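Local coordinates for protein fructuronate-tagaturonate epimerase UxaE from Cohnella laeviribosi in complex with 1 glycerol (Cohnella laeviribosi, PDB 6IL9) that catalyses the epimerisation that interconverts fructuronate and tagaturonate, probably with the help of the zinc ion bound in its TIM barrel, at residues A[79-84]-A[145-150]; A[52-57]-A[73-78]; A[17-22]-A[31-36]. All coordinates share one frame; numbering follows the deposited sequence.

Contact 1. Residues A[79-84]-A[145-150]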
ATOM      1  N   PHE A  79       5.019 -23.408  -7.381  1.00 27.07           N
ATOM      2  CA  PHE A  79       4.833 -23.108  -5.964  1.00 25.09           C
ATOM      3  C   PHE A  79       3.662 -22.145  -5.832  1.00 23.64           C
ATOM      4  O   PHE A  79       3.836 -20.918  -5.864  1.00 24.18           O
ATOM      5  CB  PHE A  79       6.111 -22.535  -5.357  1.00 23.41           C
ATOM      6  CG  PHE A  79       7.289 -23.455  -5.474  1.00 24.56           C
ATOM      7  CD1 PHE A  79       7.417 -24.539  -4.624  1.00 25.01           C
ATOM      8  CD2 PHE A  79       8.259 -23.243  -6.447  1.00 23.90           C
ATOM      9  CE1 PHE A  79       8.502 -25.392  -4.727  1.00 28.34           C
ATOM     10  CE2 PHE A  79       9.349 -24.098  -6.557  1.00 28.15           C
ATOM     11  CZ  PHE A  79       9.466 -25.175  -5.692  1.00 28.48           C
ATOM     12  N   PRO A  80       2.443 -22.671  -5.688  1.00 25.73           N
ATOM     13  CA  PRO A  80       1.266 -21.791  -5.640  1.00 23.79           C
ATOM     14  C   PRO A  80       1.307 -20.745  -4.533  1.00 22.22           C
ATOM     15  O   PRO A  80       0.695 -19.682  -4.695  1.00 23.14           O
ATOM     16  CB  PRO A  80       0.110 -22.783  -5.447  1.00 26.31           C
ATOM     17  CG  PRO A  80       0.616 -24.048  -6.105  1.00 28.27           C
ATOM     18  CD  PRO A  80       2.075 -24.098  -5.770  1.00 26.89           C
ATOM     19  N   PHE A  81       2.003 -20.996  -3.417  1.00 21.39           N
ATOM     20  CA  PHE A  81       2.031 -19.984  -2.362  1.00 20.16           C
ATOM     21  C   PHE A  81       2.742 -18.702  -2.795  1.00 20.64           C
ATOM     22  O   PHE A  81       2.604 -17.683  -2.108  1.00 19.04           O
ATOM     23  CB  PHE A  81       2.673 -20.540  -1.082  1.00 23.70           C
ATOM     24  CG  PHE A  81       4.172 -20.668  -1.148  1.00 21.24           C
ATOM     25  CD1 PHE A  81       4.997 -19.639  -0.695  1.00 21.32           C
ATOM     26  CD2 PHE A  81       4.758 -21.819  -1.648  1.00 22.09           C
ATOM     27  CE1 PHE A  81       6.372 -19.754  -0.751  1.00 23.06           C
ATOM     28  CE2 PHE A  81       6.141 -21.941  -1.715  1.00 24.33           C
ATOM     29  CZ  PHE A  81       6.951 -20.911  -1.263  1.00 25.02           C
ATOM     30  N   THR A  82       3.476 -18.718  -3.911  1.00 19.39           N
ATOM     31  CA  THR A  82       4.109 -17.511  -4.441  1.00 19.29           C
ATOM     32  C   THR A  82       3.189 -16.692  -5.339  1.00 18.45           C
ATOM     33  O   THR A  82       3.619 -15.652  -5.853  1.00 20.53           O
ATOM     34  CB  THR A  82       5.392 -17.858  -5.221  1.00 18.69           C
ATOM     35  OG1 THR A  82       5.063 -18.639  -6.380  1.00 21.45           O
ATOM     36  CG2 THR A  82       6.358 -18.633  -4.340  1.00 19.78           C
ATOM     37  N   VAL A  83       1.952 -17.127  -5.536  1.00 21.51           N
ATOM     38  CA  VAL A  83       0.970 -16.436  -6.372  1.00 18.20           C
ATOM     39  C   VAL A  83       0.064 -15.618  -5.463  1.00 17.69           C
ATOM     40  O   VAL A  83      -0.427 -16.161  -4.464  1.00 19.33           O
ATOM     41  CB  VAL A  83       0.135 -17.438  -7.190  1.00 20.28           C
ATOM     42  CG1 VAL A  83      -0.916 -16.711  -8.022  1.00 19.62           C
ATOM     43  CG2 VAL A  83       1.049 -18.307  -8.052  1.00 20.06           C
ATOM     44  N   PRO A  84      -0.189 -14.343  -5.755  1.00 17.78           N
ATOM     45  CA  PRO A  84      -1.073 -13.553  -4.885  1.00 17.86           C
ATOM     46  C   PRO A  84      -2.457 -14.178  -4.798  1.00 20.28           C
ATOM     47  O   PRO A  84      -2.943 -14.780  -5.757  1.00 19.01           O
ATOM     48  CB  PRO A  84      -1.130 -12.184  -5.570  1.00 17.85           C
ATOM     49  CG  PRO A  84       0.047 -12.150  -6.507  1.00 24.59           C
ATOM     50  CD  PRO A  84       0.279 -13.572  -6.921  1.00 19.23           C
ATOM     51  N   ALA A 145       9.899 -12.599  -2.082  1.00 14.65           N
ATOM     52  CA  ALA A 145       9.989 -12.429  -0.638  1.00 16.58           C
ATOM     53  C   ALA A 145       9.375 -13.611   0.103  1.00 17.21           C
ATOM     54  O   ALA A 145       9.968 -14.126   1.058  1.00 18.04           O
ATOM     55  CB  ALA A 145       9.307 -11.129  -0.222  1.00 15.83           C
ATOM     56  N   VAL A 146       8.176 -14.046  -0.299  1.00 16.50           N
ATOM     57  CA  VAL A 146       7.580 -15.158   0.445  1.00 17.24           C
ATOM     58  C   VAL A 146       8.346 -16.443   0.173  1.00 16.90           C
ATOM     59  O   VAL A 146       8.400 -17.328   1.030  1.00 19.33           O
ATOM     60  CB  VAL A 146       6.076 -15.334   0.146  1.00 18.23           C
ATOM     61  CG1 VAL A 146       5.301 -14.103   0.575  1.00 18.65           C
ATOM     62  CG2 VAL A 146       5.829 -15.667  -1.326  1.00 15.74           C
ATOM     63  N   PHE A 147       8.956 -16.567  -1.008  1.00 18.75           N
ATOM     64  CA  PHE A 147       9.795 -17.730  -1.285  1.00 20.34           C
ATOM     65  C   PHE A 147      11.043 -17.713  -0.408  1.00 19.44           C
ATOM     66  O   PHE A 147      11.382 -18.718   0.228  1.00 19.38           O
ATOM     67  CB  PHE A 147      10.161 -17.759  -2.774  1.00 18.36           C
ATOM     68  CG  PHE A 147      10.862 -19.026  -3.218  1.00 20.85           C
ATOM     69  CD1 PHE A 147      10.136 -20.156  -3.568  1.00 24.89           C
ATOM     70  CD2 PHE A 147      12.242 -19.065  -3.309  1.00 23.51           C
ATOM     71  CE1 PHE A 147      10.784 -21.315  -3.981  1.00 29.16           C
ATOM     72  CE2 PHE A 147      12.896 -20.223  -3.721  1.00 27.85           C
ATOM     73  CZ  PHE A 147      12.161 -21.344  -4.060  1.00 28.23           C
ATOM     74  N   GLN A 148      11.719 -16.565  -0.343  1.00 17.18           N
ATOM     75  CA  GLN A 148      12.914 -16.429   0.486  1.00 19.37           C
ATOM     76  C   GLN A 148      12.645 -16.799   1.937  1.00 20.71           C
ATOM     77  O   GLN A 148      13.473 -17.454   2.583  1.00 19.94           O
ATOM     78  CB  GLN A 148      13.435 -15.002   0.408  1.00 19.50           C
ATOM     79  CG  GLN A 148      14.646 -14.748   1.288  1.00 20.19           C
ATOM     80  CD  GLN A 148      15.131 -13.320   1.191  1.00 18.92           C
ATOM     81  OE1 GLN A 148      15.189 -12.744   0.103  1.00 22.59           O
ATOM     82  NE2 GLN A 148      15.486 -12.744   2.325  1.00 21.21           N
ATOM     83  N   GLU A 149      11.503 -16.374   2.470  1.00 20.25           N
ATOM     84  CA  GLU A 149      11.164 -16.565   3.870  1.00 21.03           C
ATOM     85  C   GLU A 149      10.335 -17.811   4.127  1.00 22.20           C
ATOM     86  O   GLU A 149       9.971 -18.062   5.284  1.00 24.46           O
ATOM     87  CB  GLU A 149      10.402 -15.342   4.392  1.00 22.40           C
ATOM     88  CG  GLU A 149      11.195 -14.061   4.345  1.00 24.30           C
ATOM     89  CD  GLU A 149      12.369 -14.072   5.305  1.00 26.85           C
ATOM     90  OE1 GLU A 149      12.269 -14.734   6.365  1.00 29.08           O
ATOM     91  OE2 GLU A 149      13.386 -13.425   4.990  1.00 28.90           O
ATOM     92  N   GLY A 150      10.029 -18.587   3.092  1.00 22.75           N
ATOM     93  CA  GLY A 150       9.232 -19.788   3.270  1.00 23.87           C
ATOM     94  C   GLY A 150       7.887 -19.503   3.898  1.00 24.26           C
ATOM     95  O   GLY A 150       7.439 -20.247   4.781  1.00 28.27           O
TER

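Contact 2. Residues A[52-57]-A[73-78]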
ATOM      1  N   ASP A  52      14.457 -27.379 -15.628  1.00 36.16           N
ATOM      2  CA  ASP A  52      14.537 -27.089 -17.056  1.00 35.26           C
ATOM      3  C   ASP A  52      13.948 -25.727 -17.381  1.00 32.58           C
ATOM      4  O   ASP A  52      14.434 -25.033 -18.284  1.00 31.24           O
ATOM      5  CB  ASP A  52      13.817 -28.179 -17.853  1.00 35.22           C
ATOM      6  CG  ASP A  52      14.399 -29.555 -17.616  1.00 38.83           C
ATOM      7  OD1 ASP A  52      15.616 -29.655 -17.358  1.00 38.97           O
ATOM      8  OD2 ASP A  52      13.640 -30.541 -17.694  1.00 46.12           O
ATOM      9  N   GLU A  53      12.897 -25.326 -16.659  1.00 32.44           N
ATOM     10  CA  GLU A  53      12.170 -24.108 -17.000  1.00 30.37           C
ATOM     11  C   GLU A  53      12.846 -22.856 -16.456  1.00 27.00           C
ATOM     12  O   GLU A  53      12.737 -21.786 -17.063  1.00 26.78           O
ATOM     13  CB  GLU A  53      10.729 -24.209 -16.492  1.00 31.10           C
ATOM     14  CG  GLU A  53       9.892 -25.225 -17.269  1.00 34.20           C
ATOM     15  CD  GLU A  53       8.648 -25.681 -16.527  1.00 38.48           C
ATOM     16  OE1 GLU A  53       8.220 -24.990 -15.576  1.00 33.32           O
ATOM     17  OE2 GLU A  53       8.100 -26.746 -16.897  1.00 36.84           O
ATOM     18  N   LEU A  54      13.545 -22.965 -15.333  1.00 27.26           N
ATOM     19  CA  LEU A  54      14.314 -21.830 -14.843  1.00 26.86           C
ATOM     20  C   LEU A  54      15.413 -21.462 -15.833  1.00 31.30           C
ATOM     21  O   LEU A  54      16.037 -22.331 -16.452  1.00 30.44           O
ATOM     22  CB  LEU A  54      14.918 -22.146 -13.477  1.00 26.22           C
ATOM     23  CG  LEU A  54      13.903 -22.279 -12.344  1.00 27.96           C
ATOM     24  CD1 LEU A  54      14.541 -22.962 -11.139  1.00 28.46           C
ATOM     25  CD2 LEU A  54      13.362 -20.901 -11.978  1.00 27.09           C
ATOM     26  N   ARG A  55      15.629 -20.164 -15.994  1.00 28.80           N
ATOM     27  CA  ARG A  55      16.677 -19.633 -16.851  1.00 30.15           C
ATOM     28  C   ARG A  55      17.857 -19.224 -15.980  1.00 30.12           C
ATOM     29  O   ARG A  55      17.703 -18.421 -15.052  1.00 29.10           O
ATOM     30  CB  ARG A  55      16.164 -18.446 -17.669  1.00 32.84           C
ATOM     31  CG  ARG A  55      17.142 -17.934 -18.715  1.00 44.62           C
ATOM     32  CD  ARG A  55      16.413 -17.398 -19.948  1.00 53.25           C
ATOM     33  NE  ARG A  55      16.953 -16.114 -20.391  1.00 60.54           N
ATOM     34  CZ  ARG A  55      16.823 -15.633 -21.624  1.00 64.33           C
ATOM     35  NH1 ARG A  55      17.348 -14.455 -21.938  1.00 63.68           N
ATOM     36  NH2 ARG A  55      16.174 -16.331 -22.546  1.00 67.18           N
ATOM     37  N   GLY A  56      19.025 -19.781 -16.273  1.00 29.63           N
ATOM     38  CA  GLY A  56      20.213 -19.434 -15.526  1.00 26.83           C
ATOM     39  C   GLY A  56      21.442 -20.038 -16.164  1.00 32.05           C
ATOM     40  O   GLY A  56      21.382 -20.598 -17.259  1.00 34.01           O
ATOM     41  N   GLU A  57      22.564 -19.906 -15.464  1.00 32.12           N
ATOM     42  CA  GLU A  57      23.835 -20.474 -15.898  1.00 34.57           C
ATOM     43  C   GLU A  57      24.117 -21.762 -15.140  1.00 35.99           C
ATOM     44  O   GLU A  57      23.914 -21.834 -13.924  1.00 34.65           O
ATOM     45  CB  GLU A  57      24.976 -19.483 -15.682  1.00 33.65           C
ATOM     46  CG  GLU A  57      24.699 -18.129 -16.268  1.00 37.46           C
ATOM     47  CD  GLU A  57      25.896 -17.554 -16.981  1.00 46.21           C
ATOM     48  OE1 GLU A  57      26.198 -16.364 -16.757  1.00 52.99           O
ATOM     49  OE2 GLU A  57      26.530 -18.289 -17.769  1.00 47.07           O
ATOM     50  N   LEU A  73       7.629 -16.240 -12.838  1.00 23.53           N
ATOM     51  CA  LEU A  73       6.477 -16.939 -13.399  1.00 22.58           C
ATOM     52  C   LEU A  73       6.673 -18.445 -13.324  1.00 23.36           C
ATOM     53  O   LEU A  73       5.721 -19.192 -13.076  1.00 22.69           O
ATOM     54  CB  LEU A  73       6.238 -16.484 -14.838  1.00 23.73           C
ATOM     55  CG  LEU A  73       5.997 -14.982 -15.013  1.00 27.98           C
ATOM     56  CD1 LEU A  73       5.857 -14.603 -16.477  1.00 27.62           C
ATOM     57  CD2 LEU A  73       4.756 -14.566 -14.240  1.00 27.21           C
ATOM     58  N   VAL A  74       7.912 -18.908 -13.501  1.00 23.36           N
ATOM     59  CA  VAL A  74       8.208 -20.327 -13.320  1.00 23.65           C
ATOM     60  C   VAL A  74       7.943 -20.747 -11.877  1.00 21.21           C
ATOM     61  O   VAL A  74       7.313 -21.782 -11.615  1.00 23.61           O
ATOM     62  CB  VAL A  74       9.657 -20.623 -13.739  1.00 21.61           C
ATOM     63  CG1 VAL A  74       9.968 -22.092 -13.529  1.00 25.32           C
ATOM     64  CG2 VAL A  74       9.879 -20.197 -15.179  1.00 25.15           C
ATOM     65  N   LEU A  75       8.400 -19.944 -10.911  1.00 21.85           N
ATOM     66  CA  LEU A  75       8.129 -20.278  -9.515  1.00 22.32           C
ATOM     67  C   LEU A  75       6.628 -20.285  -9.237  1.00 21.78           C
ATOM     68  O   LEU A  75       6.133 -21.135  -8.488  1.00 22.58           O
ATOM     69  CB  LEU A  75       8.840 -19.296  -8.578  1.00 22.19           C
ATOM     70  CG  LEU A  75      10.365 -19.339  -8.472  1.00 23.26           C
ATOM     71  CD1 LEU A  75      10.818 -18.471  -7.300  1.00 23.80           C
ATOM     72  CD2 LEU A  75      10.871 -20.755  -8.303  1.00 27.05           C
ATOM     73  N   ASN A  76       5.889 -19.347  -9.842  1.00 22.76           N
ATOM     74  CA  ASN A  76       4.439 -19.311  -9.674  1.00 21.35           C
ATOM     75  C   ASN A  76       3.800 -20.627 -10.100  1.00 24.47           C
ATOM     76  O   ASN A  76       2.855 -21.103  -9.460  1.00 22.89           O
ATOM     77  CB  ASN A  76       3.836 -18.170 -10.493  1.00 20.87           C
ATOM     78  CG  ASN A  76       3.965 -16.801  -9.829  1.00 21.31           C
ATOM     79  OD1 ASN A  76       3.682 -15.792 -10.470  1.00 23.46           O
ATOM     80  ND2 ASN A  76       4.382 -16.757  -8.564  1.00 19.68           N
ATOM     81  N   ARG A  77       4.296 -21.223 -11.190  1.00 22.83           N
ATOM     82  CA  ARG A  77       3.691 -22.451 -11.695  1.00 24.91           C
ATOM     83  C   ARG A  77       3.929 -23.629 -10.760  1.00 27.78           C
ATOM     84  O   ARG A  77       3.048 -24.480 -10.591  1.00 32.39           O
ATOM     85  CB  ARG A  77       4.222 -22.764 -13.094  1.00 28.90           C
ATOM     86  CG  ARG A  77       3.778 -24.138 -13.618  1.00 36.92           C
ATOM     87  CD  ARG A  77       4.010 -24.293 -15.118  1.00 42.66           C
ATOM     88  NE  ARG A  77       5.382 -23.973 -15.514  1.00 39.79           N
ATOM     89  CZ  ARG A  77       5.761 -22.804 -16.026  1.00 38.76           C
ATOM     90  NH1 ARG A  77       7.036 -22.601 -16.356  1.00 34.69           N
ATOM     91  NH2 ARG A  77       4.869 -21.837 -16.202  1.00 33.77           N
ATOM     92  N   HIS A  78       5.105 -23.698 -10.135  1.00 25.02           N
ATOM     93  CA  HIS A  78       5.464 -24.847  -9.319  1.00 27.42           C
ATOM     94  C   HIS A  78       5.206 -24.646  -7.830  1.00 28.01           C
ATOM     95  O   HIS A  78       5.176 -25.629  -7.083  1.00 29.78           O
ATOM     96  CB  HIS A  78       6.941 -25.201  -9.538  1.00 29.38           C
ATOM     97  CG  HIS A  78       7.256 -25.603 -10.947  1.00 32.37           C
ATOM     98  ND1 HIS A  78       7.362 -26.921 -11.339  1.00 36.27           N
ATOM     99  CD2 HIS A  78       7.476 -24.861 -12.059  1.00 31.63           C
ATOM    100  CE1 HIS A  78       7.635 -26.974 -12.630  1.00 34.45           C
ATOM    101  NE2 HIS A  78       7.712 -25.739 -13.091  1.00 36.35           N
TER
HETATM  102  O   HOH W   1       5.624 -27.110 -15.982  1.00 42.70           O

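Contact 3. Residues A[17-22]-A[31-36]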
ATOM      1  N   HIS A  17      26.240 -16.880   1.367  1.00 23.04           N
ATOM      2  CA  HIS A  17      25.072 -16.809   2.234  1.00 25.10           C
ATOM      3  C   HIS A  17      23.875 -17.520   1.608  1.00 22.59           C
ATOM      4  O   HIS A  17      23.485 -17.223   0.475  1.00 18.55           O
ATOM      5  CB  HIS A  17      24.707 -15.354   2.528  1.00 25.64           C
ATOM      6  CG  HIS A  17      23.563 -15.219   3.481  1.00 27.83           C
ATOM      7  ND1 HIS A  17      23.649 -15.600   4.805  1.00 32.27           N
ATOM      8  CD2 HIS A  17      22.292 -14.788   3.295  1.00 30.15           C
ATOM      9  CE1 HIS A  17      22.486 -15.389   5.396  1.00 37.25           C
ATOM     10  NE2 HIS A  17      21.646 -14.896   4.503  1.00 34.36           N
ATOM     11  N   VAL A  18      23.281 -18.445   2.360  1.00 21.05           N
ATOM     12  CA  VAL A  18      22.072 -19.159   1.960  1.00 23.16           C
ATOM     13  C   VAL A  18      20.943 -18.691   2.862  1.00 21.48           C
ATOM     14  O   VAL A  18      21.106 -18.638   4.087  1.00 22.21           O
ATOM     15  CB  VAL A  18      22.241 -20.685   2.072  1.00 24.96           C
ATOM     16  CG1 VAL A  18      20.946 -21.391   1.704  1.00 26.60           C
ATOM     17  CG2 VAL A  18      23.371 -21.158   1.182  1.00 24.88           C
ATOM     18  N   TYR A  19      19.813 -18.351   2.264  1.00 21.47           N
ATOM     19  CA  TYR A  19      18.664 -17.953   3.060  1.00 22.89           C
ATOM     20  C   TYR A  19      18.007 -19.214   3.605  1.00 21.37           C
ATOM     21  O   TYR A  19      17.531 -20.036   2.820  1.00 21.53           O
ATOM     22  CB  TYR A  19      17.696 -17.124   2.227  1.00 19.62           C
ATOM     23  CG  TYR A  19      18.260 -15.754   1.890  1.00 19.41           C
ATOM     24  CD1 TYR A  19      18.284 -14.741   2.841  1.00 20.95           C
ATOM     25  CD2 TYR A  19      18.793 -15.486   0.634  1.00 17.68           C
ATOM     26  CE1 TYR A  19      18.815 -13.482   2.541  1.00 22.10           C
ATOM     27  CE2 TYR A  19      19.316 -14.234   0.320  1.00 20.04           C
ATOM     28  CZ  TYR A  19      19.326 -13.238   1.279  1.00 23.23           C
ATOM     29  OH  TYR A  19      19.846 -11.997   0.977  1.00 23.51           O
ATOM     30  N   PRO A  20      18.002 -19.425   4.925  1.00 25.50           N
ATOM     31  CA  PRO A  20      17.722 -20.773   5.435  1.00 27.16           C
ATOM     32  C   PRO A  20      16.294 -21.218   5.202  1.00 27.45           C
ATOM     33  O   PRO A  20      16.053 -22.423   5.058  1.00 31.55           O
ATOM     34  CB  PRO A  20      18.054 -20.656   6.929  1.00 30.79           C
ATOM     35  CG  PRO A  20      17.883 -19.212   7.244  1.00 30.40           C
ATOM     36  CD  PRO A  20      18.296 -18.465   6.001  1.00 24.84           C
ATOM     37  N   ARG A  21      15.342 -20.290   5.126  1.00 23.51           N
ATOM     38  CA  ARG A  21      13.951 -20.655   4.906  1.00 20.68           C
ATOM     39  C   ARG A  21      13.586 -20.752   3.428  1.00 23.68           C
ATOM     40  O   ARG A  21      12.414 -20.978   3.107  1.00 25.76           O
ATOM     41  CB  ARG A  21      13.034 -19.644   5.604  1.00 22.58           C
ATOM     42  CG  ARG A  21      13.182 -19.597   7.123  1.00 24.43           C
ATOM     43  CD  ARG A  21      12.290 -18.497   7.701  1.00 29.41           C
ATOM     44  NE  ARG A  21      12.345 -18.390   9.160  1.00 34.60           N
ATOM     45  CZ  ARG A  21      11.411 -18.857   9.989  1.00 35.00           C
ATOM     46  NH1 ARG A  21      10.338 -19.486   9.520  1.00 35.85           N
ATOM     47  NH2 ARG A  21      11.549 -18.693  11.297  1.00 38.01           N
ATOM     48  N   SER A  22      14.559 -20.617   2.517  1.00 21.36           N
ATOM     49  CA  SER A  22      14.278 -20.564   1.091  1.00 19.04           C
ATOM     50  C   SER A  22      14.353 -21.918   0.399  1.00 19.93           C
ATOM     51  O   SER A  22      14.152 -21.981  -0.818  1.00 22.61           O
ATOM     52  CB  SER A  22      15.253 -19.602   0.389  1.00 20.92           C
ATOM     53  OG  SER A  22      16.558 -20.173   0.336  1.00 21.68           O
ATOM     54  N   VAL A  31      15.485 -26.179  -4.979  1.00 29.71           N
ATOM     55  CA  VAL A  31      15.776 -24.772  -5.236  1.00 28.42           C
ATOM     56  C   VAL A  31      15.968 -24.061  -3.904  1.00 29.28           C
ATOM     57  O   VAL A  31      15.281 -24.359  -2.920  1.00 28.18           O
ATOM     58  CB  VAL A  31      14.662 -24.086  -6.057  1.00 30.94           C
ATOM     59  CG1 VAL A  31      14.677 -24.573  -7.499  1.00 32.63           C
ATOM     60  CG2 VAL A  31      13.311 -24.341  -5.425  1.00 31.56           C
ATOM     61  N   GLN A  32      16.915 -23.124  -3.877  1.00 25.02           N
ATOM     62  CA  GLN A  32      17.122 -22.263  -2.720  1.00 22.46           C
ATOM     63  C   GLN A  32      17.538 -20.891  -3.222  1.00 19.23           C
ATOM     64  O   GLN A  32      17.833 -20.710  -4.403  1.00 19.22           O
ATOM     65  CB  GLN A  32      18.181 -22.834  -1.775  1.00 23.34           C
ATOM     66  CG  GLN A  32      19.572 -22.870  -2.363  1.00 26.02           C
ATOM     67  CD  GLN A  32      20.540 -23.626  -1.478  1.00 31.25           C
ATOM     68  OE1 GLN A  32      20.141 -24.502  -0.706  1.00 35.59           O
ATOM     69  NE2 GLN A  32      21.817 -23.285  -1.571  1.00 30.55           N
ATOM     70  N   MET A  33      17.549 -19.918  -2.309  1.00 17.65           N
ATOM     71  CA  MET A  33      17.990 -18.561  -2.605  1.00 17.49           C
ATOM     72  C   MET A  33      19.277 -18.262  -1.848  1.00 19.53           C
ATOM     73  O   MET A  33      19.457 -18.696  -0.704  1.00 19.27           O
ATOM     74  CB  MET A  33      16.917 -17.530  -2.225  1.00 16.57           C
ATOM     75  CG  MET A  33      17.191 -16.130  -2.748  1.00 22.29           C
ATOM     76  SD  MET A  33      15.840 -14.938  -2.442  1.00 21.68           S
ATOM     77  CE  MET A  33      14.485 -16.012  -3.065  1.00 11.03           C
ATOM     78  N   ILE A  34      20.174 -17.521  -2.499  1.00 18.04           N
ATOM     79  CA  ILE A  34      21.462 -17.159  -1.943  1.00 18.43           C
ATOM     80  C   ILE A  34      21.688 -15.674  -2.178  1.00 19.03           C
ATOM     81  O   ILE A  34      20.951 -15.016  -2.914  1.00 18.97           O
ATOM     82  CB  ILE A  34      22.619 -17.969  -2.571  1.00 18.76           C
ATOM     83  CG1 ILE A  34      22.741 -17.623  -4.057  1.00 22.44           C
ATOM     84  CG2 ILE A  34      22.398 -19.461  -2.374  1.00 19.88           C
ATOM     85  CD1 ILE A  34      24.051 -18.090  -4.696  1.00 23.38           C
ATOM     86  N   LYS A  35      22.745 -15.157  -1.564  1.00 19.86           N
ATOM     87  CA  LYS A  35      23.202 -13.810  -1.866  1.00 19.99           C
ATOM     88  C   LYS A  35      24.704 -13.851  -2.076  1.00 20.61           C
ATOM     89  O   LYS A  35      25.428 -14.370  -1.224  1.00 19.09           O
ATOM     90  CB  LYS A  35      22.853 -12.828  -0.751  1.00 22.54           C
ATOM     91  CG  LYS A  35      23.206 -11.392  -1.116  1.00 23.19           C
ATOM     92  CD  LYS A  35      22.646 -10.434  -0.094  1.00 25.05           C
ATOM     93  CE  LYS A  35      22.928  -8.989  -0.466  1.00 25.16           C
ATOM     94  NZ  LYS A  35      22.445  -8.117   0.645  1.00 28.53           N
ATOM     95  N   ALA A  36      25.162 -13.326  -3.216  1.00 20.16           N
ATOM     96  CA  ALA A  36      26.589 -13.263  -3.520  1.00 21.17           C
ATOM     97  C   ALA A  36      26.924 -11.933  -4.177  1.00 24.44           C
ATOM     98  O   ALA A  36      26.250 -11.521  -5.123  1.00 24.43           O
ATOM     99  CB  ALA A  36      27.011 -14.415  -4.435  1.00 22.77           C
TER

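Contact 1. Residues A[79-84]-A[145-150]
Phe-147 is the main bump here, and Phe-79, Phe-81 and Thr-82 form the hollow that receives it. Its ring stands on helix 135-149 with CG anti to the backbone N (chi1 -172°), and one rim, CD1 and CE1, enters the turn that follows helix 69-78. CE1 comes down over a face of Phe-79, 4.0 Å from CD2 of that ring and nearer its rim than its centre. The pair is an edge-to-face stack with centroids 5.5 Å apart and planes at 63°. CD1 of Phe-147 is met obliquely by CZ of Phe-81 at 4.0 Å, while the methyl CG2 of Thr-82 touches the edge of the Phe-147 ring.

A second, smaller knob lies one residue earlier on the helix. Val-146 CG2 sits in a shallow dent lined by Phe-81 O, the CA of Thr-82 at 4.0 Å and CD1 of Phe-81. The Phe-81 ring runs alongside the valine in the opposite direction, and its CE1 lies 3.6 Å from Val-146 O, near the ring plane. Thr-82 CG2 lies over one face of Phe-81, toward its rim.

Within the turn, Phe-79 O accepts from both Thr-82 N and Thr-82 OG1, the latter at 2.6 Å, bonds consistent with a fixed shape for the hollow. The ring of His-24 meets both Phe-81 and Phe-147, and Val-31 of strand 29-36 packs on Phe-79 and Phe-147.

No hydrogen bond crosses between the segments. Cohesion therefore rests on apolar packing and the edge-to-face ring pair, and the buried threonine hydroxyl is satisfied on its own side, making fit of shape the likely determinant of how helix 135-149 meets this turn.

Contact 2. Residues A[52-57]-A[73-78]
Leu-54 and Val-74 mark the closest approach of the two backbones, their CA atoms 6.5 Å apart. The short helix 49-53 gives way at Leu-54 to an extended chain leading into strand 57-59, whereas 73-78 is the final part of helix 69-78. Along the chain, the antiparallel strands 57-59 and 62-66 of the N-terminal sheet come between the two helices, so the contact joins a helix before this pair to the helix after it. Its polar half is a His-carboxylate hydrogen bond combined with a side-on salt bridge.

The apolar half involves Val-74 CG1, anti to the backbone N, which meets Glu-53 CB at 3.7 Å and Leu-54 CD2 at 3.9 Å. Leu-54 CD2 also reaches toward CD2 of Leu-75, and Leu-42 of the sheet packs on both leucines.

Next to this patch a single oxygen, Glu-53 OE1, takes three donors. His-78 NE2 gives it an almost straight bond of 2.6 Å, with the oxygen lying in the plane of the imidazole ring. Arg-77 grips the same atom with NH1 at 2.8 Å and NE at 3.0 Å. For Arg-77 the bend at chi3 (52°) turns NE back toward Glu-53 OE1, which lies at the edge of the guanidinium, in its plane. The donors meet OE1 out of the carboxylate plane and from opposite sides, His-78 NE2 on one and the two arginine nitrogens on the other; the guanidinium plane stands at 59° to the carboxylate. Such concentration of donors would probably favour the ionised carboxylate. The ring is further fixed through ND1, which is hydrogen-bonded to Ser-26 OG of strand 17-26. The other carboxylate oxygen, Glu-53 OE2, accepts a hydrogen bond from a water at 2.7 Å, and the same water accepts a weak hydrogen bond from Arg-77 NE.

Contact 3. Residues A[17-22]-A[31-36]
Tyr-19 and Met-33 are joined by a backbone bond and a side-chain contact. Among the hydrogen bonds, Tyr-19 N reaches Met-33 O at 3.0 Å and Lys-35 N reaches His-17 O. Farther on, where the first chain turns through Pro-20, a side chain takes over: Ser-22 OG accepts from Met-33 N at 2.8 Å and donates to Tyr-19 O at 2.7 Å, bridging turn and strand.

In the packing, Val-18 CG2 meets Ile-34 CG2 at 4.1 Å, within a non-hydrogen-bonded antiparallel pair, and the amide end of Gln-32 lies across the valine methyls in van der Waals contact. Separately, Tyr-19 CD2 touches Met-33 CG at 3.8 Å, and the sulfur lies obliquely off the ring in a Met-aromatic contact.

At the polar end, Tyr-19 OH sits 3.4 Å from Lys-35 CD, and both side chains converge on Glu-469, by hydrogen bond and salt bridge. An alanine in place of Tyr-19 would probably open a gap beside Met-33 and Lys-35 and leave Glu-469 without its phenolic partner.

This is a beta hairpin, strands 17-26 and 29-36, with its interrupted first strand at the border of a five-stranded antiparallel sheet.

From the N terminus the contacts follow one another in series, none enclosing or crossing another. Contact 3 closes first, over the hairpin turn of the N-terminal sheet. Contact 2 then spans the pair 57-59 and 62-66, and contact 1 opens directly after it and makes the longest loop, through barrel strands 93-96 and 117-124 to helix 135-149. The three nevertheless meet in space. Phe-147 of contact 1 packs on Leu-75 of contact 2 and on Val-31 of contact 3, Leu-54 touches Val-31, and Asn-76 ND2 probably hydrogen-bonds Thr-82 OG1. Together they tie the N-terminal sheet and helix 69-78 to a helix of the TIM barrel.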